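Local coordinates for protein lysozyme, putative (Bacillus anthracis, PDB 2WAG) that probably hydrolyses the glycan strands of bacterial cell-wall peptidoglycan as a family GH25 lysozyme, by a mechanism proposed to retain anomeric configuration, at residues A[30-33]-A[34-38]; A[20-23]-A[24-27]; A[178-181]-A[182-185]; A[121-124]-A[125-129]. One frame throughout, in Å; residues are numbered along the deposited sequence. Where two conformers were deposited one is given.

In the fold
Along the chain contact 2 comes first, then contact 1, contact 4 and contact 3, all within the family 25 glycosyl hydrolase barrel. Contact 2 leaves strand 17-21 and contact 1 ends the short helix 30-34 that follows; their centres are about 15 Å apart, and Trp30 packs on Val21. Contact 3 leads into strand 182-186 of the same sheet, its centre about 22 Å from that of contact 2, and a probable hydrogen bond between Asp20 and Gln184 joins the two past strand 202-206, which pairs with both. Contact 4 lies on helix 119-137, its centre about 36 Å from that of contact 1 on the opposite side of the chain's centre. Together they sample strand, loop and outer helix of a TIM-type barrel.

Contact 1: A[30-33]-A[34-38]; sequences WREL and EKQNM
Glu34 N bonds back to Trp30 O (2.9 Å) and Lys35 N to Arg31 O, and helix 30-34 then ends in a type I turn from Glu34 to Asn37. The end is a Schellman motif: Met38 N reaches Leu33 O in a weak bond of 3.3 Å, enclosing the bond from Asn37 N to Glu34 O, and Asn37 has the positive phi (62°) that the motif requires. Leu33 O also accepts Gln36 N. Outside the motif's backbone loop, Leu33 CB meets Met38 CG at 4.2 Å, the apolar pair that usually flanks it.

Gln36 folds back over the helix end. With CG beside its own backbone N (chi1 -68°) and the chain extended, NE2 donates to Glu32 O at 3.1 Å; the oxygen lies near the amide plane, but the N-H arrives well above the plane of the carbonyl. Gln36 OE1 is taken by Ser192 N. Glu32 OE1 stands 4.5 Å from Lys35 NZ, too far for a salt bridge, and two waters bridge them, each donating to OE1 and accepting from NZ, one of them only weakly. The other oxygen of Glu32 accepts from Tyr194 N.

Carbonyls at the helix terminus thus find donors in the turn and in an amide side chain, while the Glu32–Lys35 attraction is mediated by solvent and is probably modest.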
loop_
_atom_site.group_PDB
_atom_site.type_symbol
_atom_site.label_atom_id
_atom_site.label_comp_id
_atom_site.label_asym_id
_atom_site.label_seq_id
_atom_site.Cartn_x
_atom_site.Cartn_y
_atom_site.Cartn_z
ATOM N N TRP A 30 11.501 -5.952 -18.684
ATOM C CA TRP A 30 10.696 -4.976 -19.415
ATOM C C TRP A 30 10.055 -5.580 -20.653
ATOM O O TRP A 30 8.924 -5.232 -21.002
ATOM C CB TRP A 30 11.543 -3.739 -19.769
ATOM C CG TRP A 30 11.830 -2.942 -18.529
ATOM C CD1 TRP A 30 12.955 -2.966 -17.756
ATOM C CD2 TRP A 30 10.914 -2.064 -17.877
ATOM N NE1 TRP A 30 12.797 -2.125 -16.670
ATOM C CE2 TRP A 30 11.553 -1.555 -16.730
ATOM C CE3 TRP A 30 9.608 -1.660 -18.156
ATOM C CZ2 TRP A 30 10.920 -0.661 -15.857
ATOM C CZ3 TRP A 30 8.983 -0.775 -17.291
ATOM C CH2 TRP A 30 9.635 -0.284 -16.159
ATOM N N ARG A 31 10.745 -6.514 -21.297
ATOM C CA ARG A 31 10.153 -7.171 -22.457
ATOM C C ARG A 31 8.905 -7.970 -22.063
ATOM O O ARG A 31 7.937 -8.048 -22.820
ATOM C CB ARG A 31 11.179 -8.049 -23.185
ATOM C CG ARG A 31 12.312 -8.593 -22.316
ATOM C CD ARG A 31 13.498 -7.607 -22.157
ATOM N NE ARG A 31 13.586 -7.020 -20.820
ATOM C CZ ARG A 31 14.630 -6.323 -20.351
ATOM N NH1 ARG A 31 15.677 -6.059 -21.126
ATOM N NH2 ARG A 31 14.589 -5.828 -19.124
ATOM N N GLU A 32 8.922 -8.559 -20.873
ATOM C CA GLU A 32 7.770 -9.299 -20.396
ATOM C C GLU A 32 6.587 -8.393 -20.074
ATOM O O GLU A 32 5.426 -8.740 -20.347
ATOM C CB GLU A 32 8.136 -10.166 -19.197
ATOM C CG GLU A 32 7.128 -11.276 -18.951
ATOM C CD GLU A 32 7.084 -12.344 -20.058
ATOM O OE1 GLU A 32 7.973 -12.399 -20.925
ATOM O OE2 GLU A 32 6.127 -13.143 -20.062
ATOM N N LEU A 33 6.860 -7.210 -19.516
ATOM C CA LEU A 33 5.771 -6.238 -19.317
ATOM C C LEU A 33 5.184 -5.783 -20.643
ATOM O O LEU A 33 3.959 -5.629 -20.788
ATOM C CB LEU A 33 6.210 -5.023 -18.484
ATOM C CG LEU A 33 6.512 -5.296 -17.009
ATOM C CD1 LEU A 33 7.061 -4.029 -16.330
ATOM C CD2 LEU A 33 5.277 -5.808 -16.277
ATOM N N GLU A 34 6.057 -5.537 -21.614
ATOM C CA GLU A 34 5.598 -5.137 -22.934
ATOM C C GLU A 34 4.651 -6.197 -23.529
ATOM O O GLU A 34 3.638 -5.865 -24.133
ATOM C CB GLU A 34 6.803 -4.896 -23.841
ATOM C CG GLU A 34 6.449 -4.532 -25.264
ATOM C CD GLU A 34 7.664 -4.230 -26.098
ATOM O OE1 GLU A 34 8.664 -4.963 -26.023
ATOM O OE2 GLU A 34 7.614 -3.222 -26.825
ATOM N N LYS A 35 4.987 -7.467 -23.311
ATOM C CA LYS A 35 4.158 -8.591 -23.761
ATOM C C LYS A 35 2.804 -8.710 -23.081
ATOM O O LYS A 35 1.956 -9.445 -23.562
ATOM C CB LYS A 35 4.939 -9.890 -23.619
ATOM C CG LYS A 35 6.018 -10.017 -24.668
ATOM C CD LYS A 35 6.824 -11.282 -24.481
ATOM C CE LYS A 35 7.931 -11.339 -25.513
ATOM N NZ LYS A 35 8.832 -12.525 -25.309
ATOM N N GLN A 36 2.587 -7.954 -22.005
ATOM C CA GLN A 36 1.305 -7.909 -21.327
ATOM C C GLN A 36 0.514 -6.675 -21.654
ATOM O O GLN A 36 -0.348 -6.298 -20.904
ATOM C CB GLN A 36 1.504 -8.013 -19.832
ATOM C CG GLN A 36 2.016 -9.403 -19.490
ATOM C CD GLN A 36 2.447 -9.482 -18.092
ATOM O OE1 GLN A 36 1.616 -9.533 -17.194
ATOM N NE2 GLN A 36 3.747 -9.492 -17.873
ATOM N N ASN A 37 0.816 -6.062 -22.792
ATOM C CA ASN A 37 0.145 -4.878 -23.288
ATOM C C ASN A 37 0.318 -3.698 -22.353
ATOM O O ASN A 37 -0.542 -2.860 -22.278
ATOM C CB ASN A 37 -1.344 -5.130 -23.565
ATOM C CG ASN A 37 -1.936 -4.104 -24.517
ATOM O OD1 ASN A 37 -1.228 -3.575 -25.350
ATOM N ND2 ASN A 37 -3.181 -3.768 -24.332
ATOM N N MET A 38 1.410 -3.638 -21.629
ATOM C CA MET A 38 1.729 -2.400 -20.910
ATOM C C MET A 38 2.265 -1.405 -21.932
ATOM O O MET A 38 3.271 -1.673 -22.608
ATOM C CB MET A 38 2.768 -2.648 -19.828
ATOM C CG MET A 38 2.305 -3.647 -18.772
ATOM S SD MET A 38 0.881 -3.045 -17.827
ATOM C CE MET A 38 0.658 -4.468 -16.762
HETATM O O HOH W 1 8.591 -7.625 -25.585
HETATM O O HOH W 2 9.697 -11.889 -22.592
HETATM O O HOH W 3 8.704 -14.557 -22.635
#

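Contact 2: A[20-23]-A[24-27]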
loop_
_atom_site.group_PDB
_atom_site.type_symbol
_atom_site.label_atom_id
_atom_site.label_comp_id
_atom_site.label_asym_id
_atom_site.label_seq_id
_atom_site.Cartn_x
_atom_site.Cartn_y
_atom_site.Cartn_z
ATOM N N ASP A 20 4.152 1.980 -12.995
ATOM C CA ASP A 20 5.164 2.866 -12.419
ATOM C C ASP A 20 5.956 2.023 -11.446
ATOM O O ASP A 20 5.380 1.155 -10.793
ATOM C CB ASP A 20 4.581 4.144 -11.780
ATOM C CG ASP A 20 3.727 3.869 -10.596
ATOM O OD1 ASP A 20 2.523 3.751 -10.802
ATOM O OD2 ASP A 20 4.253 3.781 -9.477
ATOM N N VAL A 21 7.265 2.235 -11.412
ATOM C CA VAL A 21 8.151 1.415 -10.606
ATOM C C VAL A 21 9.245 2.240 -9.956
ATOM O O VAL A 21 9.589 3.335 -10.433
ATOM C CB VAL A 21 8.838 0.287 -11.444
ATOM C CG1 VAL A 21 7.803 -0.610 -12.110
ATOM C CG2 VAL A 21 9.816 0.874 -12.457
ATOM N N ALA A 22 9.801 1.682 -8.885
ATOM C CA ALA A 22 10.994 2.195 -8.223
ATOM C C ALA A 22 11.876 0.995 -7.924
ATOM O O ALA A 22 11.556 -0.147 -8.317
ATOM C CB ALA A 22 10.621 2.942 -6.942
ATOM N N SER A 23 12.984 1.222 -7.223
ATOM C CA SER A 23 13.896 0.112 -6.970
ATOM C C SER A 23 13.237 -1.023 -6.191
ATOM O O SER A 23 13.657 -2.167 -6.321
ATOM C CB SER A 23 15.144 0.598 -6.228
ATOM O OG SER A 23 14.791 1.124 -4.962
ATOM N N TYR A 24 12.201 -0.708 -5.406
ATOM C CA TYR A 24 11.538 -1.710 -4.542
ATOM C C TYR A 24 10.862 -2.794 -5.354
ATOM O O TYR A 24 10.553 -3.841 -4.808
ATOM C CB TYR A 24 10.580 -1.015 -3.532
ATOM C CG TYR A 24 11.311 0.173 -2.974
ATOM C CD1 TYR A 24 12.514 -0.000 -2.275
ATOM C CD2 TYR A 24 10.924 1.460 -3.289
ATOM C CE1 TYR A 24 13.256 1.081 -1.861
ATOM C CE2 TYR A 24 11.659 2.543 -2.865
ATOM C CZ TYR A 24 12.828 2.348 -2.171
ATOM O OH TYR A 24 13.566 3.445 -1.790
ATOM N N GLN A 25 10.607 -2.541 -6.639
ATOM C CA GLN A 25 10.038 -3.554 -7.522
ATOM C C GLN A 25 11.097 -4.544 -8.028
ATOM O O GLN A 25 10.771 -5.477 -8.766
ATOM C CB GLN A 25 9.282 -2.903 -8.695
ATOM C CG GLN A 25 7.875 -2.463 -8.323
ATOM C CD GLN A 25 7.850 -1.470 -7.178
ATOM O OE1 GLN A 25 8.475 -0.397 -7.249
ATOM N NE2 GLN A 25 7.151 -1.828 -6.084
ATOM N N GLY A 26 12.365 -4.322 -7.675
ATOM C CA GLY A 26 13.419 -5.291 -8.008
ATOM C C GLY A 26 13.781 -5.288 -9.482
ATOM O O GLY A 26 13.652 -4.272 -10.170
ATOM N N ASP A 27 14.272 -6.427 -9.954
ATOM C CA ASP A 27 14.715 -6.605 -11.331
ATOM C C ASP A 27 13.496 -6.793 -12.234
ATOM O O ASP A 27 12.788 -7.793 -12.134
ATOM C CB ASP A 27 15.624 -7.841 -11.391
ATOM C CG ASP A 27 16.407 -7.942 -12.687
ATOM O OD1 ASP A 27 16.332 -7.030 -13.531
ATOM O OD2 ASP A 27 17.124 -8.952 -12.860
HETATM O O HOH W 4 12.981 -1.539 -10.264
#
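Ala22 O is gripped by two donors, Gln25 N at 3.1 Å and a water at 2.8 Å that also donates to Gly26 O. Gln25 answers Ala22 a second time through its side chain: OE1 accepts Ala22 N at 3.0 Å, with the N-H lying in the plane of the side-chain carbonyl. A bend at chi2 (59°) curls the glutamine back along its own turn and brings OE1 there. The amide is fixed at its other end too, since NE2 donates to Tyr200 O of the same chain and to Tyr200 OH of the second subunit.

The next turn closes with Gly26 N on Ser23 O (2.9 Å), and Gly26 then continues with positive phi. Ser23 OG lies over one face of the Tyr24 ring, displaced toward its rim, 3.5 Å from Tyr24 CE1. Ala22 CB touches Tyr24 CD2 at 4.0 Å. The tyrosine ring also makes a cation-pi contact with Arg188 of the second subunit.

Successive bonds between residues three apart define a short 3-10 turn. It follows the C-terminal end of strand 17-21, placing it among the beta-alpha loops at the end of the barrel where TIM-barrel enzymes carry their active sites.

Contact 3: A[178-181]-A[182-185]; sequences RKWT and FWQY. With SO4 (sulfate ion), chain D.
Trp180 and Trp183 form a T-shaped pair in which the edge of the Trp183 indole is directed at the face of Trp180. The six-membered ring of Trp180 and the five-membered ring of Trp183 have centroids 5.6 Å apart, with the planes at 64°. A CH-pi contact accompanies the pair: Trp183 CB sits over the same six-membered ring, 3.7 Å from its centroid. With CG set between its backbone N and carbonyl carbon (chi1 55°), Trp180 turns its indole forward along the chain and brings CE3 within 3.4 Å of Phe182 C.

Apolar packing of a different kind joins Thr181 to Phe182, where the methyl CG2 of Thr181 meets Phe182 CE2 at 3.7 Å. Beyond the segments, the phenylalanine ring meets Phe206 on the adjacent strand 202-206 and Phe40 and Phe42 on strand 40-47, whereas Trp183 packs against Pro172.

No hydrogen bond passes between 178-181 and 182-185. Polar ends look elsewhere: Trp183 NE1 donates to Ser167 O, and Tyr185 OH donates to sulfate O4 at 2.7 Å, the oxygen lying in the plane of the ring at its edge. His9 ND1 and His10 N, from the N-terminal histidine tag, also hydrogen-bond this sulfate, which is probably a crystallisation component.

The entry into strand 182-186 is therefore held locally by dispersion and ring-ring contacts, with directional bonding left to the adjacent strands and loops.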
loop_
_atom_site.group_PDB
_atom_site.type_symbol
_atom_site.label_atom_id
_atom_site.label_comp_id
_atom_site.label_asym_id
_atom_site.label_seq_id
_atom_site.Cartn_x
_atom_site.Cartn_y
_atom_site.Cartn_z
ATOM N N ARG A 178 -12.084 18.496 -11.451
ATOM C CA ARG A 178 -11.137 18.477 -12.560
ATOM C C ARG A 178 -11.093 17.112 -13.217
ATOM O O ARG A 178 -11.349 16.085 -12.585
ATOM C CB ARG A 178 -9.720 18.809 -12.093
ATOM C CG ARG A 178 -9.391 20.278 -12.057
ATOM C CD ARG A 178 -7.910 20.469 -11.764
ATOM N NE ARG A 178 -7.077 20.242 -12.947
ATOM C CZ ARG A 178 -5.787 20.571 -13.046
ATOM N NH1 ARG A 178 -5.156 21.118 -12.016
ATOM N NH2 ARG A 178 -5.123 20.342 -14.182
ATOM N N LYS A 179 -10.723 17.104 -14.485
ATOM C CA LYS A 179 -10.486 15.855 -15.202
ATOM C C LYS A 179 -9.060 15.358 -14.963
ATOM O O LYS A 179 -8.110 16.141 -14.969
ATOM C CB LYS A 179 -10.726 16.039 -16.707
ATOM C CG LYS A 179 -12.179 16.370 -17.021
ATOM C CD LYS A 179 -12.476 16.300 -18.509
ATOM C CE LYS A 179 -13.788 16.999 -18.832
ATOM N NZ LYS A 179 -13.716 18.448 -18.472
ATOM N N TRP A 180 -8.920 14.057 -14.728
ATOM C CA TRP A 180 -7.605 13.439 -14.561
ATOM C C TRP A 180 -7.050 12.972 -15.901
ATOM O O TRP A 180 -7.805 12.725 -16.870
ATOM C CB TRP A 180 -7.633 12.289 -13.539
ATOM C CG TRP A 180 -8.653 11.223 -13.835
ATOM C CD1 TRP A 180 -9.932 11.179 -13.386
ATOM C CD2 TRP A 180 -8.486 10.077 -14.692
ATOM N NE1 TRP A 180 -10.573 10.062 -13.887
ATOM C CE2 TRP A 180 -9.710 9.374 -14.695
ATOM C CE3 TRP A 180 -7.421 9.572 -15.445
ATOM C CZ2 TRP A 180 -9.894 8.192 -15.425
ATOM C CZ3 TRP A 180 -7.603 8.395 -16.169
ATOM C CH2 TRP A 180 -8.831 7.720 -16.153
ATOM N N THR A 181 -5.727 12.831 -15.959
ATOM C CA THR A 181 -5.039 12.367 -17.164
ATOM C C THR A 181 -4.528 10.917 -17.013
ATOM O O THR A 181 -4.581 10.146 -17.963
ATOM C CB THR A 181 -3.876 13.317 -17.527
ATOM O OG1 THR A 181 -4.385 14.648 -17.685
ATOM C CG2 THR A 181 -3.155 12.859 -18.797
ATOM N N PHE A 182 -4.039 10.567 -15.823
ATOM C CA PHE A 182 -3.708 9.186 -15.480
ATOM C C PHE A 182 -4.374 8.826 -14.167
ATOM O O PHE A 182 -4.614 9.691 -13.307
ATOM C CB PHE A 182 -2.190 8.980 -15.335
ATOM C CG PHE A 182 -1.411 9.186 -16.615
ATOM C CD1 PHE A 182 -1.116 8.113 -17.465
ATOM C CD2 PHE A 182 -0.930 10.456 -16.953
ATOM C CE1 PHE A 182 -0.358 8.302 -18.622
ATOM C CE2 PHE A 182 -0.211 10.661 -18.124
ATOM C CZ PHE A 182 0.086 9.593 -18.960
ATOM N N TRP A 183 -4.646 7.531 -14.011
ATOM C CA TRP A 183 -5.286 6.994 -12.798
ATOM C C TRP A 183 -4.514 5.752 -12.355
ATOM O O TRP A 183 -4.406 4.791 -13.113
ATOM C CB TRP A 183 -6.746 6.630 -13.136
ATOM C CG TRP A 183 -7.462 5.725 -12.171
ATOM C CD1 TRP A 183 -7.245 5.589 -10.826
ATOM C CD2 TRP A 183 -8.548 4.843 -12.497
ATOM N NE1 TRP A 183 -8.105 4.636 -10.301
ATOM C CE2 TRP A 183 -8.923 4.181 -11.306
ATOM C CE3 TRP A 183 -9.256 4.569 -13.681
ATOM C CZ2 TRP A 183 -9.964 3.246 -11.267
ATOM C CZ3 TRP A 183 -10.299 3.637 -13.638
ATOM C CH2 TRP A 183 -10.633 2.990 -12.435
ATOM N N GLN A 184 -3.950 5.798 -11.147
ATOM C CA GLN A 184 -3.315 4.616 -10.542
ATOM C C GLN A 184 -4.397 3.825 -9.835
ATOM O O GLN A 184 -4.991 4.297 -8.845
ATOM C CB GLN A 184 -2.236 5.030 -9.548
ATOM C CG GLN A 184 -1.450 3.879 -8.970
ATOM C CD GLN A 184 -0.347 4.421 -8.141
ATOM O OE1 GLN A 184 -0.552 4.722 -6.984
ATOM N NE2 GLN A 184 0.800 4.642 -8.749
ATOM N N TYR A 185 -4.674 2.624 -10.346
ATOM C CA TYR A 185 -5.825 1.857 -9.858
ATOM C C TYR A 185 -5.481 0.685 -8.945
ATOM O O TYR A 185 -6.374 0.133 -8.284
ATOM C CB TYR A 185 -6.713 1.412 -11.020
ATOM C CG TYR A 185 -6.088 0.434 -11.978
ATOM C CD1 TYR A 185 -6.195 -0.945 -11.759
ATOM C CD2 TYR A 185 -5.389 0.870 -13.088
ATOM C CE1 TYR A 185 -5.645 -1.855 -12.638
ATOM C CE2 TYR A 185 -4.834 -0.022 -13.982
ATOM C CZ TYR A 185 -4.957 -1.382 -13.760
ATOM O OH TYR A 185 -4.399 -2.247 -14.688
HETATM S S SO4 D . -6.699 -5.009 -14.723
HETATM O O1 SO4 D . -7.735 -4.009 -14.431
HETATM O O2 SO4 D . -6.549 -5.079 -16.197
HETATM O O3 SO4 D . -7.162 -6.340 -14.288
HETATM O O4 SO4 D . -5.319 -4.755 -14.255
#

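Contact 4: A[121-124]-A[125-129]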
loop_
_atom_site.group_PDB
_atom_site.type_symbol
_atom_site.label_atom_id
_atom_site.label_comp_id
_atom_site.label_asym_id
_atom_site.label_seq_id
_atom_site.Cartn_x
_atom_site.Cartn_y
_atom_site.Cartn_z
ATOM N N ASP A 121 3.690 26.941 1.407
ATOM C CA ASP A 121 5.059 26.509 1.262
ATOM C C ASP A 121 5.214 25.469 0.170
ATOM O O ASP A 121 6.225 25.430 -0.507
ATOM C CB ASP A 121 5.598 25.985 2.593
ATOM C CG ASP A 121 5.696 27.067 3.643
ATOM O OD1 ASP A 121 5.982 28.222 3.284
ATOM O OD2 ASP A 121 5.475 26.766 4.825
ATOM N N VAL A 122 4.200 24.631 -0.005
ATOM C CA VAL A 122 4.231 23.682 -1.100
ATOM C C VAL A 122 4.074 24.422 -2.439
ATOM O O VAL A 122 4.814 24.159 -3.368
ATOM C CB VAL A 122 3.155 22.605 -0.902
ATOM C CG1 VAL A 122 3.134 21.645 -2.067
ATOM C CG2 VAL A 122 3.414 21.862 0.426
ATOM N N THR A 123 3.140 25.360 -2.521
ATOM C CA THR A 123 2.975 26.109 -3.766
ATOM C C THR A 123 4.274 26.785 -4.197
ATOM O O THR A 123 4.633 26.763 -5.359
ATOM C CB THR A 123 1.842 27.125 -3.639
ATOM O OG1 THR A 123 0.619 26.439 -3.350
ATOM C CG2 THR A 123 1.688 27.949 -4.933
ATOM N N LYS A 124 4.991 27.391 -3.247
ATOM C CA LYS A 124 6.223 28.087 -3.626
ATOM C C LYS A 124 7.212 27.134 -4.292
ATOM O O LYS A 124 7.775 27.412 -5.360
ATOM C CB LYS A 124 6.933 28.704 -2.402
ATOM C CG LYS A 124 6.249 29.889 -1.782
ATOM C CD LYS A 124 7.110 30.417 -0.614
ATOM C CE LYS A 124 6.398 31.438 0.219
ATOM N NZ LYS A 124 7.349 32.075 1.182
ATOM N N GLU A 125 7.471 26.002 -3.637
ATOM C CA GLU A 125 8.549 25.147 -4.080
ATOM C C GLU A 125 8.133 24.291 -5.276
ATOM O O GLU A 125 8.898 24.107 -6.220
ATOM C CB GLU A 125 9.054 24.265 -2.928
ATOM C CG GLU A 125 9.473 25.066 -1.686
ATOM C CD GLU A 125 10.489 26.159 -1.968
ATOM O OE1 GLU A 125 11.289 26.024 -2.910
ATOM O OE2 GLU A 125 10.494 27.146 -1.183
ATOM N N LEU A 126 6.903 23.776 -5.229
ATOM C CA LEU A 126 6.433 22.955 -6.341
ATOM C C LEU A 126 6.322 23.807 -7.627
ATOM O O LEU A 126 6.614 23.337 -8.725
ATOM C CB LEU A 126 5.095 22.312 -5.981
ATOM C CG LEU A 126 4.520 21.258 -6.919
ATOM C CD1 LEU A 126 5.518 20.132 -7.109
ATOM C CD2 LEU A 126 3.265 20.718 -6.247
ATOM N N SER A 127 5.922 25.071 -7.486
ATOM C CA SER A 127 5.808 25.924 -8.674
ATOM C C SER A 127 7.151 26.189 -9.331
ATOM O O SER A 127 7.253 26.233 -10.559
ATOM C CB SER A 127 5.140 27.244 -8.316
ATOM O OG SER A 127 3.808 27.048 -7.896
ATOM N N VAL A 128 8.197 26.368 -8.516
ATOM C CA VAL A 128 9.532 26.495 -9.071
ATOM C C VAL A 128 9.935 25.216 -9.829
ATOM O O VAL A 128 10.475 25.272 -10.935
ATOM C CB VAL A 128 10.573 26.825 -7.990
ATOM C CG1 VAL A 128 11.976 26.677 -8.553
ATOM C CG2 VAL A 128 10.318 28.226 -7.420
ATOM N N MET A 129 9.678 24.049 -9.229
ATOM C CA MET A 129 10.013 22.795 -9.899
ATOM C C MET A 129 9.309 22.672 -11.247
ATOM O O MET A 129 9.927 22.294 -12.245
ATOM C CB MET A 129 9.577 21.605 -9.062
ATOM C CG MET A 129 10.428 21.317 -7.891
ATOM S SD MET A 129 10.250 19.596 -7.347
ATOM C CE MET A 129 10.911 18.756 -8.627
HETATM O O HOH W 5 8.668 27.345 0.856
#
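Ser127 bonds twice to Thr123 O, through OG at 2.7 Å and through its backbone N at 3.0 Å, the two arriving from opposite faces of the carbonyl plane. The serine hydroxyl can fold back because OG sits beside its own backbone N (chi1 -65°), pointing down the helix toward the preceding turn. One residue earlier, Leu126 N approaches Val122 O at 2.8 Å, nearly along the C=O axis. The flanking helical bonds, Glu125 N to Asp121 O and Val128 N to Lys124 O, are weak, both at 3.4 Å.

On one flank, with CG beside its own backbone N (chi1 -55°), Glu125 lays CG 3.5 Å from Asp121 O, and the bend at chi2 then turns the carboxylate. Its OE2 accepts a water at 2.7 Å that also donates, weakly, to Asp121 O. Its other oxygen, OE1, accepts Gly82 N at the start of helix 82-92, fixing the carboxylate between the two helices.

On the barrel-facing side Val122 CG1 and Leu126 CD2 meet at 4.3 Å. Leu126 rests on Ile104 and Val106 of strand 103-106, so helix 119-137 covers the barrel here within a beta-alpha-beta unit. Val122 on Tyr153 and Leu126 on Ile154, a residue of the magnesium site, make the contact with helix 147-154.

The helix is thus amphipathic here: a serine hydroxyl and a water-linked glutamate supplement main-chain bonding on different flanks, while between them the contacts with the sheet and helix 147-154 are made by the apolar side chains of Val122 and Leu126.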